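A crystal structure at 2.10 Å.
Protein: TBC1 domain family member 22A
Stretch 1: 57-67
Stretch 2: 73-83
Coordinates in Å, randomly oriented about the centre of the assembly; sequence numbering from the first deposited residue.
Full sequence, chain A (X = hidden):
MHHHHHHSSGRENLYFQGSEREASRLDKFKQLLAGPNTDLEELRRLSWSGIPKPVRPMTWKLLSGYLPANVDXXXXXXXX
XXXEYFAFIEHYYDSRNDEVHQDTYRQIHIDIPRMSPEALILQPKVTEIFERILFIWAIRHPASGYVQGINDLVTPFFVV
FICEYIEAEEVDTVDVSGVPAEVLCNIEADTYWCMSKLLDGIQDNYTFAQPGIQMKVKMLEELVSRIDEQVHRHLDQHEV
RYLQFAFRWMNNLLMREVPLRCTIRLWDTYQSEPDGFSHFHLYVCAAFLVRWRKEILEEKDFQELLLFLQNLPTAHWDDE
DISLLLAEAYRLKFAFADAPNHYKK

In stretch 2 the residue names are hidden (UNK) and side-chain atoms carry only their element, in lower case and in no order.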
ATOM      1  N   PRO A  57      -6.129 -11.293  -6.709  1.00 18.99           N
ATOM      2  CA  PRO A  57      -4.740 -11.684  -6.864  1.00 23.62           C
ATOM      3  C   PRO A  57      -4.192 -11.602  -8.298  1.00 18.99           C
ATOM      4  O   PRO A  57      -3.129 -11.015  -8.500  1.00 16.71           O
ATOM      5  CB  PRO A  57      -4.728 -13.141  -6.339  1.00 24.62           C
ATOM      6  CG  PRO A  57      -5.888 -13.123  -5.328  1.00 24.60           C
ATOM      7  CD  PRO A  57      -6.917 -12.348  -6.049  1.00 21.23           C
ATOM      8  N   MET A  58      -4.858 -12.201  -9.281  1.00 19.94           N
ATOM      9  CA  MET A  58      -4.327 -12.115 -10.669  1.00 21.56           C
ATOM     10  C   MET A  58      -4.433 -10.685 -11.255  1.00 20.08           C
ATOM     11  O   MET A  58      -3.584 -10.269 -12.051  1.00 13.53           O
ATOM     12  CB  MET A  58      -5.063 -13.108 -11.568  1.00 25.41           C
ATOM     13  CG  MET A  58      -4.610 -13.158 -13.044  1.00 28.84           C
ATOM     14  SD  MET A  58      -2.830 -13.389 -13.365  1.00 37.65           S
ATOM     15  CE  MET A  58      -2.547 -15.011 -12.610  1.00 41.81           C
ATOM     16  N   THR A  59      -5.520  -9.962 -10.938  1.00 14.17           N
ATOM     17  CA  THR A  59      -5.641  -8.564 -11.380  1.00 17.17           C
ATOM     18  C   THR A  59      -4.461  -7.701 -10.872  1.00 18.99           C
ATOM     19  O   THR A  59      -3.798  -7.043 -11.665  1.00 21.62           O
ATOM     20  CB  THR A  59      -7.004  -7.955 -11.016  1.00 17.89           C
ATOM     21  OG1 THR A  59      -8.053  -8.753 -11.563  1.00 19.53           O
ATOM     22  CG2 THR A  59      -7.157  -6.522 -11.570  1.00 19.95           C
ATOM     23  N   TRP A  60      -4.176  -7.732  -9.569  1.00 17.40           N
ATOM     24  CA  TRP A  60      -2.999  -7.028  -9.035  1.00 18.27           C
ATOM     25  C   TRP A  60      -1.688  -7.411  -9.722  1.00 17.34           C
ATOM     26  O   TRP A  60      -0.832  -6.546 -10.046  1.00 18.76           O
ATOM     27  CB  TRP A  60      -2.874  -7.264  -7.523  1.00 15.33           C
ATOM     28  CG  TRP A  60      -3.773  -6.441  -6.674  1.00 12.31           C
ATOM     29  CD1 TRP A  60      -4.938  -5.870  -7.034  1.00 15.28           C
ATOM     30  CD2 TRP A  60      -3.585  -6.123  -5.279  1.00 14.18           C
ATOM     31  NE1 TRP A  60      -5.477  -5.166  -5.986  1.00 13.42           N
ATOM     32  CE2 TRP A  60      -4.671  -5.307  -4.891  1.00  9.53           C
ATOM     33  CE3 TRP A  60      -2.561  -6.361  -4.362  1.00 13.49           C
ATOM     34  CZ2 TRP A  60      -4.783  -4.767  -3.609  1.00 15.11           C
ATOM     35  CZ3 TRP A  60      -2.676  -5.832  -3.074  1.00 12.95           C
ATOM     36  CH2 TRP A  60      -3.786  -5.054  -2.710  1.00 13.27           C
ATOM     37  N   LYS A  61      -1.506  -8.701  -9.940  1.00 18.40           N
ATOM     38  CA  LYS A  61      -0.341  -9.167 -10.690  1.00 20.93           C
ATOM     39  C   LYS A  61      -0.243  -8.620 -12.099  1.00 20.34           C
ATOM     40  O   LYS A  61       0.857  -8.285 -12.550  1.00 24.15           O
ATOM     41  CB  LYS A  61      -0.254 -10.683 -10.700  1.00 19.04           C
ATOM     42  CG  LYS A  61       0.075 -11.240  -9.339  1.00 25.03           C
ATOM     43  CD  LYS A  61       0.100 -12.783  -9.337  1.00 27.93           C
ATOM     44  CE  LYS A  61      -0.226 -13.289  -7.955  1.00 31.47           C
ATOM     45  NZ  LYS A  61       0.052 -14.743  -7.864  1.00 37.67           N
ATOM     46  N   LEU A  62      -1.359  -8.514 -12.805  1.00 19.41           N
ATOM     47  CA  LEU A  62      -1.323  -7.946 -14.149  1.00 19.64           C
ATOM     48  C   LEU A  62      -1.131  -6.422 -14.177  1.00 22.89           C
ATOM     49  O   LEU A  62      -0.344  -5.908 -15.001  1.00 18.81           O
ATOM     50  CB  LEU A  62      -2.551  -8.320 -14.967  1.00 17.50           C
ATOM     51  CG  LEU A  62      -2.617  -9.789 -15.340  1.00 21.99           C
ATOM     52  CD1 LEU A  62      -4.045 -10.153 -15.787  1.00 20.74           C
ATOM     53  CD2 LEU A  62      -1.532 -10.143 -16.425  1.00 17.68           C
ATOM     54  N   LEU A  63      -1.838  -5.722 -13.295  1.00 23.03           N
ATOM     55  CA  LEU A  63      -1.815  -4.261 -13.254  1.00 26.13           C
ATOM     56  C   LEU A  63      -0.465  -3.732 -12.776  1.00 24.63           C
ATOM     57  O   LEU A  63      -0.038  -2.692 -13.220  1.00 30.61           O
ATOM     58  CB  LEU A  63      -2.954  -3.716 -12.376  1.00 27.35           C
ATOM     59  CG  LEU A  63      -4.376  -3.761 -12.907  1.00 26.66           C
ATOM     60  CD1 LEU A  63      -5.374  -3.255 -11.851  1.00 23.72           C
ATOM     61  CD2 LEU A  63      -4.481  -2.949 -14.158  1.00 28.70           C
ATOM     62  N   SER A  64       0.227  -4.478 -11.920  1.00 26.44           N
ATOM     63  CA  SER A  64       1.576  -4.123 -11.511  1.00 26.43           C
ATOM     64  C   SER A  64       2.666  -4.494 -12.519  1.00 28.77           C
ATOM     65  O   SER A  64       3.831  -4.158 -12.300  1.00 32.44           O
ATOM     66  CB  SER A  64       1.934  -4.846 -10.241  1.00 25.30           C
ATOM     67  OG  SER A  64       2.136  -6.222 -10.557  1.00 26.42           O
ATOM     68  N   GLY A  65       2.316  -5.229 -13.572  1.00 28.24           N
ATOM     69  CA  GLY A  65       3.288  -5.695 -14.559  1.00 28.37           C
ATOM     70  C   GLY A  65       4.116  -6.905 -14.156  1.00 27.20           C
ATOM     71  O   GLY A  65       5.140  -7.195 -14.769  1.00 27.70           O
ATOM     72  N   TYR A  66       3.707  -7.606 -13.115  1.00 26.53           N
ATOM     73  CA  TYR A  66       4.440  -8.806 -12.671  1.00 24.56           C
ATOM     74  C   TYR A  66       4.221  -9.953 -13.686  1.00 25.88           C
ATOM     75  O   TYR A  66       5.161 -10.658 -14.065  1.00 25.75           O
ATOM     76  CB  TYR A  66       3.975  -9.189 -11.262  1.00 22.79           C
ATOM     77  CG  TYR A  66       4.577 -10.433 -10.677  1.00 21.21           C
ATOM     78  CD1 TYR A  66       5.943 -10.638 -10.690  1.00 21.76           C
ATOM     79  CD2 TYR A  66       3.762 -11.412 -10.079  1.00 17.62           C
ATOM     80  CE1 TYR A  66       6.509 -11.829 -10.141  1.00 18.92           C
ATOM     81  CE2 TYR A  66       4.315 -12.579  -9.515  1.00 17.63           C
ATOM     82  CZ  TYR A  66       5.698 -12.775  -9.569  1.00 17.72           C
ATOM     83  OH  TYR A  66       6.274 -13.895  -9.010  1.00 19.88           O
ATOM     84  N   LEU A  67       2.974 -10.126 -14.108  1.00 25.74           N
ATOM     85  CA  LEU A  67       2.645 -11.088 -15.098  1.00 25.94           C
ATOM     86  C   LEU A  67       2.245 -10.383 -16.385  1.00 27.49           C
ATOM     87  O   LEU A  67       1.637  -9.308 -16.341  1.00 26.40           O
ATOM     88  CB  LEU A  67       1.528 -11.998 -14.626  1.00 27.86           C
ATOM     89  CG  LEU A  67       1.918 -13.000 -13.526  1.00 31.94           C
ATOM     90  CD1 LEU A  67       0.775 -13.943 -13.279  1.00 33.24           C
ATOM     91  CD2 LEU A  67       3.190 -13.768 -13.847  1.00 30.55           C
ATOM     92  N   UNK A  73       1.998 -16.765 -22.095  1.00 32.03           N
ATOM     93  CA  UNK A  73       3.335 -16.476 -21.527  1.00 29.10           C
ATOM     94  C   UNK A  73       3.388 -16.529 -19.987  1.00 27.92           C
ATOM     95  O   UNK A  73       4.476 -16.667 -19.414  1.00 25.40           O
ATOM     96  n   UNK A  73       5.329 -11.002 -22.835  1.00 44.47           N
ATOM     97  c   UNK A  73       4.174 -15.018 -23.481  1.00 37.47           C
ATOM     98  c   UNK A  73       4.446 -13.548 -23.846  1.00 42.52           C
ATOM     99  c   UNK A  73       3.843 -15.121 -21.992  1.00 33.84           C
ATOM    100  n   UNK A  73       7.536 -11.682 -23.017  1.00 46.22           N
ATOM    101  c   UNK A  73       6.228 -11.939 -23.165  1.00 47.10           C
ATOM    102  n   UNK A  73       5.840 -13.137 -23.619  1.00 44.78           N
ATOM    103  N   UNK A  74       2.228 -16.467 -19.322  1.00 23.46           N
ATOM    104  CA  UNK A  74       2.166 -16.227 -17.882  1.00 19.04           C
ATOM    105  C   UNK A  74       2.799 -17.286 -17.034  1.00 23.76           C
ATOM    106  O   UNK A  74       3.557 -16.943 -16.117  1.00 22.59           O
ATOM    107  n   UNK A  74      -3.999 -14.019 -17.584  1.00 26.60           N
ATOM    108  c   UNK A  74      -1.263 -14.633 -17.524  1.00 24.07           C
ATOM    109  c   UNK A  74       0.716 -16.035 -17.419  1.00 22.99           C
ATOM    110  c   UNK A  74       0.133 -14.785 -17.916  1.00 23.66           C
ATOM    111  n   UNK A  74      -1.859 -13.527 -18.252  1.00 23.11           N
ATOM    112  n   UNK A  74      -3.593 -12.275 -18.967  1.00 21.73           N
ATOM    113  c   UNK A  74      -3.149 -13.271 -18.270  1.00 19.69           C
ATOM    114  N   UNK A  75       2.499 -18.587 -17.320  1.00 28.01           N
ATOM    115  CA  UNK A  75       3.030 -19.657 -16.461  1.00 28.44           C
ATOM    116  C   UNK A  75       4.561 -19.716 -16.436  1.00 26.00           C
ATOM    117  O   UNK A  75       5.141 -19.867 -15.371  1.00 22.58           O
ATOM    118  c   UNK A  75       1.679 -19.124 -18.432  1.00 28.23           C
ATOM    119  c   UNK A  75       2.442 -20.943 -17.076  1.00 30.83           C
ATOM    120  c   UNK A  75       1.330 -20.489 -17.990  1.00 30.32           C
ATOM    121  N   UNK A  76       5.191 -19.594 -17.606  1.00 25.75           N
ATOM    122  CA  UNK A  76       6.673 -19.593 -17.719  1.00 24.16           C
ATOM    123  C   UNK A  76       7.283 -18.381 -17.030  1.00 24.26           C
ATOM    124  O   UNK A  76       8.279 -18.505 -16.321  1.00 25.90           O
ATOM    125  c   UNK A  76       7.117 -19.630 -19.220  1.00 25.05           C
ATOM    126  N   UNK A  77       6.690 -17.202 -17.237  1.00 25.05           N
ATOM    127  CA  UNK A  77       7.152 -16.004 -16.584  1.00 22.02           C
ATOM    128  C   UNK A  77       7.067 -16.084 -15.043  1.00 20.76           C
ATOM    129  O   UNK A  77       7.993 -15.706 -14.316  1.00 19.58           O
ATOM    130  c   UNK A  77       6.360 -14.760 -17.059  1.00 25.99           C
ATOM    131  o   UNK A  77       6.471 -14.617 -18.466  1.00 32.26           O
ATOM    132  c   UNK A  77       6.921 -13.510 -16.400  1.00 25.73           C
ATOM    133  N   UNK A  78       5.947 -16.564 -14.546  1.00 21.99           N
ATOM    134  CA  UNK A  78       5.765 -16.753 -13.098  1.00 22.13           C
ATOM    135  C   UNK A  78       6.781 -17.725 -12.540  1.00 19.14           C
ATOM    136  O   UNK A  78       7.431 -17.451 -11.542  1.00 18.42           O
ATOM    137  c   UNK A  78       2.346 -17.731 -11.354  1.00 21.63           C
ATOM    138  c   UNK A  78       4.327 -17.267 -12.832  1.00 22.72           C
ATOM    139  c   UNK A  78       3.798 -17.241 -11.392  1.00 26.00           C
ATOM    140  c   UNK A  78       3.906 -15.870 -10.831  1.00 19.56           C
ATOM    141  N   UNK A  79       6.884 -18.907 -13.129  1.00 22.09           N
ATOM    142  CA  UNK A  79       7.879 -19.837 -12.654  1.00 24.04           C
ATOM    143  C   UNK A  79       9.297 -19.246 -12.706  1.00 18.56           C
ATOM    144  O   UNK A  79      10.070 -19.418 -11.790  1.00 21.39           O
ATOM    145  c   UNK A  79       9.004 -23.459 -13.550  1.00 42.37           C
ATOM    146  c   UNK A  79       8.618 -22.242 -12.689  1.00 35.12           C
ATOM    147  n   UNK A  79       8.794 -24.668 -12.992  1.00 46.27           N
ATOM    148  o   UNK A  79       9.519 -23.320 -14.669  1.00 44.35           O
ATOM    149  c   UNK A  79       7.834 -21.164 -13.423  1.00 28.94           C
ATOM    150  N   UNK A  80       9.653 -18.558 -13.771  1.00 21.03           N
ATOM    151  CA  UNK A  80      11.034 -18.015 -13.836  1.00 24.83           C
ATOM    152  C   UNK A  80      11.284 -16.902 -12.808  1.00 21.22           C
ATOM    153  O   UNK A  80      12.333 -16.887 -12.177  1.00 21.87           O
ATOM    154  c   UNK A  80      11.359 -18.834 -16.168  1.00 31.36           C
ATOM    155  n   UNK A  80      12.045 -20.354 -19.779  1.00 34.35           N
ATOM    156  n   UNK A  80      10.547 -18.973 -20.738  1.00 29.24           N
ATOM    157  c   UNK A  80      11.295 -19.283 -19.704  1.00 30.18           C
ATOM    158  c   UNK A  80      12.069 -18.709 -17.405  1.00 31.76           C
ATOM    159  c   UNK A  80      11.386 -17.596 -15.266  1.00 25.07           C
ATOM    160  n   UNK A  80      11.244 -18.525 -18.593  1.00 36.86           N
ATOM    161  N   UNK A  81      10.308 -16.015 -12.595  1.00 21.53           N
ATOM    162  CA  UNK A  81      10.474 -14.950 -11.560  1.00 20.83           C
ATOM    163  C   UNK A  81      10.511 -15.537 -10.161  1.00 17.46           C
ATOM    164  O   UNK A  81      11.269 -15.094  -9.322  1.00 18.38           O
ATOM    165  c   UNK A  81       8.584 -11.885 -12.940  1.00 27.34           C
ATOM    166  c   UNK A  81       9.405 -13.881 -11.700  1.00 23.31           C
ATOM    167  c   UNK A  81       9.549 -13.032 -12.936  1.00 24.66           C
ATOM    168  c   UNK A  81       8.690 -11.026 -14.196  1.00 31.25           C
ATOM    169  n   UNK A  81       7.729  -9.864 -14.197  1.00 31.35           N
ATOM    170  N   UNK A  82       9.703 -16.560  -9.895  1.00 20.85           N
ATOM    171  CA  UNK A  82       9.762 -17.219  -8.606  1.00 20.38           C
ATOM    172  C   UNK A  82      11.146 -17.873  -8.379  1.00 21.30           C
ATOM    173  O   UNK A  82      11.742 -17.694  -7.328  1.00 18.51           O
ATOM    174  c   UNK A  82       6.126 -18.556  -8.497  1.00 30.38           C
ATOM    175  o   UNK A  82       6.331 -19.635  -9.080  1.00 27.65           O
ATOM    176  c   UNK A  82       7.257 -17.633  -8.155  1.00 26.03           C
ATOM    177  c   UNK A  82       8.642 -18.251  -8.465  1.00 23.95           C
ATOM    178  n   UNK A  82       4.912 -18.141  -8.152  1.00 26.28           N
ATOM    179  N   UNK A  83      11.660 -18.610  -9.374  1.00 19.14           N
ATOM    180  CA  UNK A  83      12.994 -19.196  -9.253  1.00 22.05           C
ATOM    181  C   UNK A  83      14.061 -18.145  -9.018  1.00 19.21           C
ATOM    182  O   UNK A  83      14.995 -18.377  -8.291  1.00 22.35           O
ATOM    183  c   UNK A  83      12.554 -21.280 -10.618  1.00 35.24           C
ATOM    184  c   UNK A  83      13.349 -19.997 -10.513  1.00 29.96           C
ATOM    185  c   UNK A  83      12.151 -23.372 -11.861  1.00 43.53           C
ATOM    186  n   UNK A  83      12.098 -24.109 -10.552  1.00 47.47           N
ATOM    187  c   UNK A  83      13.013 -22.143 -11.768  1.00 38.73           C
TER

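Position 73 carries seven side-chain atoms: three carbons in a row, a nitrogen, then a carbon bearing two more nitrogens. That guanidinium identifies Arg73. Its side chain is out of reach of stretch 1, so it adds nothing to the contact.

Position 74 has the same inventory, three carbons, a nitrogen and a carbon with two nitrogens, but here the chain is extended and carries its tip to Leu62 and Met58. One terminal nitrogen lies 3.8 Å from CD1 of Leu62, and the other 4.4 Å from SD of Met58. This is Arg74, with the Leu62 methyl over one face of its guanidinium. A flat, delocalised cation can accept a methyl on its face while its nitrogens bond in other directions, and NE, NH1 and NH2 all find hydrogen-bond partners elsewhere in the structure.

Position 75 shows three carbons closing a ring onto the backbone nitrogen, which makes it Pro75. It points away from stretch 1. Lacking an NH, a proline is cheap in the first turn of a helix, where amide protons have no carbonyl one turn back.

Position 76 has a single side-chain carbon and no contact: Ala76.

Position 77 has a CB carrying one oxygen and one carbon. The carbon approaches the backbone O of Tyr66 at 4.1 Å, and the oxygen turns back along its own chain. It is Thr77, whose OG1 donates to Arg73 O at 3.0 Å.

Position 78 has four carbons, forked at the second. One branch end is 3.6 Å from CE2 of Tyr66 and 3.7 Å from CD2 of Leu67. This is Leu78, and CD1 is the methyl that meets both residues.

Position 79 has three carbons, the third with one oxygen and one nitrogen. Pointing away from stretch 1, it is Gln79.

Position 80 ends in a third guanidinium after three carbons and a nitrogen; Arg80 is exposed and out of reach.

Position 81 is four carbons in a row ending in nitrogen. The nitrogen stops 2.7 Å from O of Tyr66, and the third carbon lies 3.5 Å from CE1 of Tyr66. Lys81 therefore uses both its apolar stem and its charged tip on one neighbour.

Position 82 has three carbons and a terminal amide, with its second carbon 4.0 Å from OH of Tyr66: Gln82.

Position 83 repeats the four carbons and nitrogen, out of reach: Lys83.

The contact works by receiving a helix end. The first helix closes in a Schellman motif, with Gly65 at positive phi, a conformation that favours glycine. Beyond it come Tyr66 and Leu67, which meet the second helix at 74, 77, 78, 81 and 82, an i, i+3, i+4, i+7, i+8 stripe. Leu78 supplies the apolar centre, and the single hydrogen bond across, Lys81 NZ to Tyr66 O at 2.7 Å, ties the post-helix turn to the second helix.

Stretch 2, residues 73-83: RRPATLQRKQK
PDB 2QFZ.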